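Local coordinates for subtilase cytotoxin subunit A (Escherichia coli, PDB 2IY9), which acts as the serine protease subunit of an AB5 toxin, cleaving the host endoplasmic reticulum chaperone BiP and thereby causing a stress response and cell death, at residues I147-G152 against R175-A180; V181-A186 against S269-A274; P214-A219 against V247-P252. All coordinates share one frame; numbering follows the deposited sequence.

In the fold
Interactions 1 and 3 are two strand pairings of the same seven-stranded parallel sheet. Strands 176-180 and 215-221 are neighbours in it, joined by a contact of 2.8 Å from Ile177 N to Pro214 O and one of 2.7 Å from Ile216 N to Ile177 O. Interaction 2 begins where strand 176-180 ends and brings its loop to the start of helix 271-288, with Ser272 of the charge relay system. Its centre lies about 13 Å from that of interaction 1, yet Ser150 OG comes within 2.8 Å of Ser272 O. Interaction 3, with its centre about 11 Å from that of interaction 2, packs against the helix, with Ala274 CB 3.5 Å from Pro252 O.

Interaction 1: residues I147-G152 against R175-A180; sequences INISGG and RLIVAA
Ile147, Ile149 and Ile177 mesh on one face of two adjacent parallel strands, 147-149 and 176-180, which with the intervening helix 160-172 form a beta-alpha-beta unit at the heart of the subtilisin fold. Ile177 straddles the other two. With CG1 beside the backbone N (chi1 -68°) and CG2 anti to it, the two branches diverge along the strand: CG1 lies obliquely across Ile147, 4.1 Å from its CD1, and CG2 meets Ile149 CD1 at 3.7 Å. Helix 125-134 covers this face, with Trp126, Ile130 and Ile133 against the three isoleucines. Asn148 and Val178 occupy the other face, under helix 271-288, where Asn148 ND2 bonds to Ser279 OG.

The register that sets these side chains rests on a ladder of four backbone hydrogen bonds. Ile147 O takes Val178 N at 2.8 Å, Val178 O takes Ile149 N, and the segment axes diverge by only 16°. The last rung, from Ala180 N to Ile149 O, is longer at 3.1 Å. There the chain leaves the strand in an inverse gamma turn centred on Ser150, which offers its carbonyl O to His89 NE2 of the charge relay system. Opposite the turn, Ala180 CB packs 3.7 Å from Gly151 N, and one water bridges the parting chains by donating to Gly151 O at 2.8 Å and to Ala180 O at 2.9 Å.

Interaction 2: residues V181-A186 against S269-A274; sequences VGNDGA and SGTSEA
Asn183 and Thr271 run alongside each other in opposing senses, and the carboxamide oxygen of Asn183 is gripped twice by Thr271. Thr271 N donates to Asn183 OD1 over 2.9 Å, lying in the amide plane on a lone pair, with a nearly straight N-H...O angle of 173°. The hydroxyl Thr271 OG1 donates to the same Asn183 OD1, also at 2.9 Å, but from above that plane, 45° out of it. Two donors from different directions should hold the amide against rotation and settle which end is oxygen. Thr271 can supply both because OG1 sits between its backbone N and carbonyl carbon (chi1 59°). That hydroxyl also receives a weak bond from Gly182 N at 3.2 Å, and the methyl Thr271 CG2 touches Val181 CG2 at 4.0 Å, the two side chains crossing at about a right angle.

With OD1 so occupied, the other end of the amide is turned to a water. Asn183 ND2 and Ser272 N each donate to it at 3.0 Å, and the water donates to Glu273 OE1 at 2.7 Å. Gly270, at the N-cap position of helix 271-288, presents its CA 4.0 Å from Asn183 ND2.

Further out, the loop is held by Asp184, whose OD1 accepts from Ala186 N in an Asx turn while OD2 forms a salt bridge with Arg241. On the opposing segment, Ser269 OG bonds to Asn255 N.

An asparagine amide and the backbone N-H of the charge relay serine converging on one point are the hallmark of the subtilase oxyanion hole; by that analogy the water probably marks the place of the substrate's carbonyl oxygen.

Interaction 3: residues P214-A219 against V247-P252; sequences PVIRVA and VDIAAP
Val218 pairs with Ile249 and Ala219 with Ala250 as parallel bridges between strands 215-219 and 249-252, whose segment axes cross at 48°, a strong twist for a parallel pair. The pairing starts with a slip of one residue: Arg217 lies opposite Val247, and its carbonyl O accepts from both Asp248 N, at 2.8 Å, and Ile249 N, at 3.2 Å. Asp248 CB points toward the neighbouring strand. Its OD2 takes Arg217 N on the anti lone pair and Arg217 NH1 on the syn one, each at 2.8 Å. With Arg217 CG beside its backbone N (chi1 -60°), backbone and side chain clasp this single oxygen. The guanidinium meets OD2 at its edge, close to its own plane, although the carboxylate is rotated 66° from it, and Val215 CB lies above one face, offset toward the rim.

Apolar groups fill both sides. Ile249 CG2 lies beside Val218 CG2 at 3.8 Å and Ile216 CG2 at 4.1 Å, on the face that packs against helix 271-288. On the reverse face Ala219 CB abuts Val247 CG1 at 3.5 Å.

The other guanidinium nitrogens are also engaged: NE with Ala200 O, and NH2 with Tyr202 O and with Asp213 in a second salt bridge. Two carboxylates flanking a buried arginine are consistent with its charge being largely compensated, and the closeness of the guanidinium probably helps keep Asp248 ionised at this edge pairing of the sheet.

Interaction 1: residues I147-G152 against R175-A180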
# COMPACT_ATOMS: atom_id res chain seq x y z
N ILE A 147 -3.78 4.84 -3.46
CA ILE A 147 -4.35 3.58 -3.91
C ILE A 147 -3.50 2.40 -3.43
O ILE A 147 -2.36 2.22 -3.86
CB ILE A 147 -4.45 3.55 -5.47
CG1 ILE A 147 -5.26 4.75 -5.99
CG2 ILE A 147 -5.07 2.24 -5.96
CD1 ILE A 147 -5.05 5.02 -7.48
N ASN A 148 -4.08 1.60 -2.54
CA ASN A 148 -3.37 0.47 -1.94
C ASN A 148 -3.59 -0.82 -2.71
O ASN A 148 -4.73 -1.30 -2.86
CB ASN A 148 -3.82 0.27 -0.49
CG ASN A 148 -3.02 -0.80 0.23
OD1 ASN A 148 -3.37 -2.00 0.22
ND2 ASN A 148 -1.91 -0.38 0.82
N ILE A 149 -2.48 -1.38 -3.18
CA ILE A 149 -2.51 -2.65 -3.89
C ILE A 149 -1.55 -3.62 -3.19
O ILE A 149 -0.39 -3.78 -3.58
CB ILE A 149 -2.18 -2.46 -5.40
CG1 ILE A 149 -3.04 -1.30 -5.96
CG2 ILE A 149 -2.37 -3.79 -6.17
CD1 ILE A 149 -3.17 -1.23 -7.48
N SER A 150 -2.07 -4.26 -2.14
CA SER A 150 -1.34 -5.25 -1.36
C SER A 150 -1.36 -6.62 -2.07
O SER A 150 -1.92 -7.60 -1.57
CB SER A 150 -1.94 -5.38 0.04
OG SER A 150 -1.57 -4.30 0.87
N GLY A 151 -0.76 -6.66 -3.26
CA GLY A 151 -0.76 -7.85 -4.10
C GLY A 151 -0.65 -7.39 -5.53
O GLY A 151 0.06 -6.43 -5.84
N GLY A 152 -1.39 -8.07 -6.41
CA GLY A 152 -1.40 -7.70 -7.81
C GLY A 152 -1.42 -8.90 -8.73
O GLY A 152 -1.77 -10.01 -8.33
N ARG A 175 -2.40 10.97 -8.47
CA ARG A 175 -2.61 9.81 -7.60
C ARG A 175 -1.37 8.93 -7.49
O ARG A 175 -0.51 8.95 -8.38
CB ARG A 175 -3.80 8.97 -8.09
CG ARG A 175 -5.07 9.78 -8.28
CD ARG A 175 -6.26 8.89 -8.68
NE ARG A 175 -7.39 9.72 -9.10
CZ ARG A 175 -8.26 10.28 -8.27
NH1 ARG A 175 -8.18 10.09 -6.96
NH2 ARG A 175 -9.25 11.02 -8.76
N LEU A 176 -1.31 8.17 -6.40
CA LEU A 176 -0.21 7.26 -6.14
C LEU A 176 -0.71 5.84 -5.95
O LEU A 176 -1.75 5.62 -5.33
CB LEU A 176 0.56 7.66 -4.89
CG LEU A 176 1.40 8.93 -5.04
CD1 LEU A 176 1.90 9.33 -3.68
CD2 LEU A 176 2.56 8.72 -6.07
N ILE A 177 0.07 4.89 -6.47
CA ILE A 177 -0.22 3.48 -6.25
C ILE A 177 0.85 2.91 -5.35
O ILE A 177 2.05 2.97 -5.66
CB ILE A 177 -0.30 2.69 -7.55
CG1 ILE A 177 -1.54 3.13 -8.34
CG2 ILE A 177 -0.36 1.19 -7.27
CD1 ILE A 177 -1.69 2.41 -9.65
N VAL A 178 0.41 2.38 -4.21
CA VAL A 178 1.30 1.74 -3.27
C VAL A 178 1.15 0.24 -3.50
O VAL A 178 0.07 -0.33 -3.29
CB VAL A 178 0.97 2.15 -1.82
CG1 VAL A 178 2.07 1.66 -0.86
CG2 VAL A 178 0.83 3.67 -1.73
N ALA A 179 2.23 -0.38 -3.98
CA ALA A 179 2.21 -1.74 -4.51
C ALA A 179 3.20 -2.67 -3.82
O ALA A 179 4.39 -2.38 -3.76
CB ALA A 179 2.47 -1.72 -5.99
N ALA A 180 2.70 -3.80 -3.30
CA ALA A 180 3.55 -4.83 -2.68
C ALA A 180 4.44 -5.46 -3.75
O ALA A 180 3.97 -5.71 -4.87
CB ALA A 180 2.68 -5.90 -2.02
O HOH W 1 2.24 -5.19 -7.12

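Interaction 2: residues V181-A186 against S269-A274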
# COMPACT_ATOMS: atom_id res chain seq x y z
N VAL A 181 5.70 -5.73 -3.42
CA VAL A 181 6.61 -6.38 -4.38
C VAL A 181 6.42 -7.90 -4.40
O VAL A 181 7.00 -8.60 -5.24
CB VAL A 181 8.10 -6.00 -4.17
CG1 VAL A 181 8.30 -4.51 -4.41
CG2 VAL A 181 8.61 -6.41 -2.79
N GLY A 182 5.63 -8.41 -3.46
CA GLY A 182 5.28 -9.84 -3.44
C GLY A 182 6.11 -10.66 -2.47
O GLY A 182 7.17 -10.22 -2.01
N ASN A 183 5.61 -11.85 -2.16
CA ASN A 183 6.29 -12.73 -1.20
C ASN A 183 7.00 -13.88 -1.89
O ASN A 183 6.75 -14.15 -3.07
CB ASN A 183 5.30 -13.27 -0.18
CG ASN A 183 4.70 -12.18 0.70
OD1 ASN A 183 5.21 -11.06 0.77
ND2 ASN A 183 3.61 -12.51 1.37
N ASP A 184 7.88 -14.54 -1.13
CA ASP A 184 8.62 -15.79 -1.44
C ASP A 184 10.14 -15.61 -1.37
O ASP A 184 10.90 -16.56 -1.59
CB ASP A 184 8.18 -16.49 -2.74
CG ASP A 184 8.65 -15.77 -4.01
OD1 ASP A 184 9.47 -14.82 -3.93
OD2 ASP A 184 8.17 -16.13 -5.10
N GLY A 185 10.57 -14.39 -1.07
CA GLY A 185 11.98 -14.08 -0.90
C GLY A 185 12.82 -14.05 -2.16
O GLY A 185 14.05 -13.96 -2.08
N ALA A 186 12.19 -14.10 -3.33
CA ALA A 186 12.95 -14.09 -4.59
C ALA A 186 13.59 -12.73 -4.86
O ALA A 186 13.04 -11.69 -4.48
CB ALA A 186 12.06 -14.52 -5.77
N SER A 269 2.79 -12.03 8.20
CA SER A 269 4.06 -11.45 7.80
C SER A 269 4.07 -11.39 6.28
O SER A 269 3.53 -12.29 5.60
CB SER A 269 5.23 -12.30 8.31
OG SER A 269 5.27 -12.29 9.73
N GLY A 270 4.67 -10.33 5.75
CA GLY A 270 4.90 -10.21 4.32
C GLY A 270 4.69 -8.82 3.77
O GLY A 270 4.44 -7.86 4.51
N THR A 271 4.75 -8.73 2.45
CA THR A 271 4.69 -7.43 1.76
C THR A 271 3.29 -6.83 1.67
O THR A 271 3.15 -5.63 1.48
CB THR A 271 5.30 -7.51 0.35
OG1 THR A 271 4.59 -8.47 -0.42
CG2 THR A 271 6.79 -7.89 0.41
N SER A 272 2.24 -7.66 1.80
CA SER A 272 0.87 -7.13 1.81
C SER A 272 0.70 -6.18 2.99
O SER A 272 0.24 -5.04 2.84
CB SER A 272 -0.16 -8.27 1.89
OG SER A 272 -0.14 -9.07 0.72
N GLU A 273 1.09 -6.66 4.17
CA GLU A 273 1.00 -5.88 5.41
C GLU A 273 1.86 -4.61 5.36
O GLU A 273 1.41 -3.53 5.77
CB GLU A 273 1.44 -6.75 6.59
CG GLU A 273 0.49 -7.90 6.92
CD GLU A 273 0.66 -9.14 6.05
OE1 GLU A 273 1.54 -9.19 5.15
OE2 GLU A 273 -0.10 -10.10 6.27
N ALA A 274 3.09 -4.76 4.86
CA ALA A 274 4.02 -3.64 4.72
C ALA A 274 3.45 -2.56 3.80
O ALA A 274 3.53 -1.38 4.10
CB ALA A 274 5.38 -4.13 4.17
O HOH W 2 1.95 -10.46 2.76

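Interaction 3: residues P214-A219 against V247-P252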
# COMPACT_ATOMS: atom_id res chain seq x y z
N PRO A 214 4.18 6.91 -10.75
CA PRO A 214 3.20 7.01 -9.66
C PRO A 214 3.15 5.79 -8.73
O PRO A 214 2.36 5.77 -7.79
CB PRO A 214 1.89 7.12 -10.41
CG PRO A 214 2.08 6.22 -11.59
CD PRO A 214 3.56 6.35 -11.97
N VAL A 215 3.99 4.78 -8.99
CA VAL A 215 4.04 3.56 -8.18
C VAL A 215 5.11 3.67 -7.08
O VAL A 215 6.23 4.10 -7.34
CB VAL A 215 4.32 2.31 -9.06
CG1 VAL A 215 4.32 1.00 -8.22
CG2 VAL A 215 3.29 2.20 -10.20
N ILE A 216 4.75 3.27 -5.86
CA ILE A 216 5.68 3.14 -4.75
C ILE A 216 5.71 1.66 -4.36
O ILE A 216 4.70 1.10 -3.92
CB ILE A 216 5.28 4.02 -3.54
CG1 ILE A 216 5.33 5.50 -3.93
CG2 ILE A 216 6.21 3.77 -2.35
CD1 ILE A 216 4.69 6.43 -2.89
N ARG A 217 6.86 1.03 -4.59
CA ARG A 217 7.02 -0.43 -4.48
C ARG A 217 7.57 -0.74 -3.10
O ARG A 217 8.63 -0.25 -2.73
CB ARG A 217 8.00 -0.95 -5.54
CG ARG A 217 7.55 -0.68 -6.98
CD ARG A 217 8.74 -0.55 -7.96
NE ARG A 217 8.25 -0.10 -9.26
CZ ARG A 217 8.09 1.17 -9.59
NH1 ARG A 217 8.43 2.13 -8.73
NH2 ARG A 217 7.61 1.49 -10.79
N VAL A 218 6.85 -1.57 -2.35
CA VAL A 218 7.12 -1.76 -0.93
C VAL A 218 7.60 -3.19 -0.60
O VAL A 218 6.94 -4.17 -0.97
CB VAL A 218 5.86 -1.39 -0.08
CG1 VAL A 218 6.11 -1.63 1.42
CG2 VAL A 218 5.42 0.07 -0.32
N ALA A 219 8.74 -3.28 0.07
CA ALA A 219 9.24 -4.55 0.65
C ALA A 219 8.98 -4.63 2.16
O ALA A 219 8.73 -3.61 2.81
CB ALA A 219 10.73 -4.70 0.37
N VAL A 247 12.44 -2.02 -5.88
CA VAL A 247 11.80 -1.76 -4.59
C VAL A 247 12.13 -0.32 -4.19
O VAL A 247 13.30 0.06 -4.17
CB VAL A 247 12.31 -2.73 -3.48
CG1 VAL A 247 11.68 -2.42 -2.13
CG2 VAL A 247 12.08 -4.22 -3.88
N ASP A 248 11.10 0.48 -3.88
CA ASP A 248 11.31 1.89 -3.51
C ASP A 248 11.56 2.13 -2.02
O ASP A 248 12.33 3.03 -1.65
CB ASP A 248 10.12 2.74 -3.98
CG ASP A 248 9.96 2.73 -5.49
OD1 ASP A 248 10.88 3.20 -6.20
OD2 ASP A 248 8.92 2.23 -5.98
N ILE A 249 10.92 1.32 -1.18
CA ILE A 249 10.95 1.51 0.27
C ILE A 249 10.63 0.18 0.95
O ILE A 249 9.91 -0.67 0.40
CB ILE A 249 9.92 2.61 0.73
CG1 ILE A 249 10.25 3.12 2.14
CG2 ILE A 249 8.47 2.10 0.62
CD1 ILE A 249 9.47 4.39 2.53
N ALA A 250 11.17 0.01 2.16
CA ALA A 250 10.81 -1.12 3.00
C ALA A 250 10.09 -0.62 4.24
O ALA A 250 10.37 0.47 4.76
CB ALA A 250 12.05 -1.94 3.37
N ALA A 251 9.15 -1.43 4.70
CA ALA A 251 8.33 -1.06 5.83
C ALA A 251 8.10 -2.27 6.71
O ALA A 251 8.29 -3.40 6.26
CB ALA A 251 7.01 -0.48 5.34
N PRO A 252 7.71 -2.05 7.98
CA PRO A 252 7.33 -3.14 8.87
C PRO A 252 6.45 -4.19 8.18
O PRO A 252 5.40 -3.86 7.62
CB PRO A 252 6.54 -2.42 9.97
CG PRO A 252 7.27 -1.10 10.10
CD PRO A 252 7.66 -0.73 8.67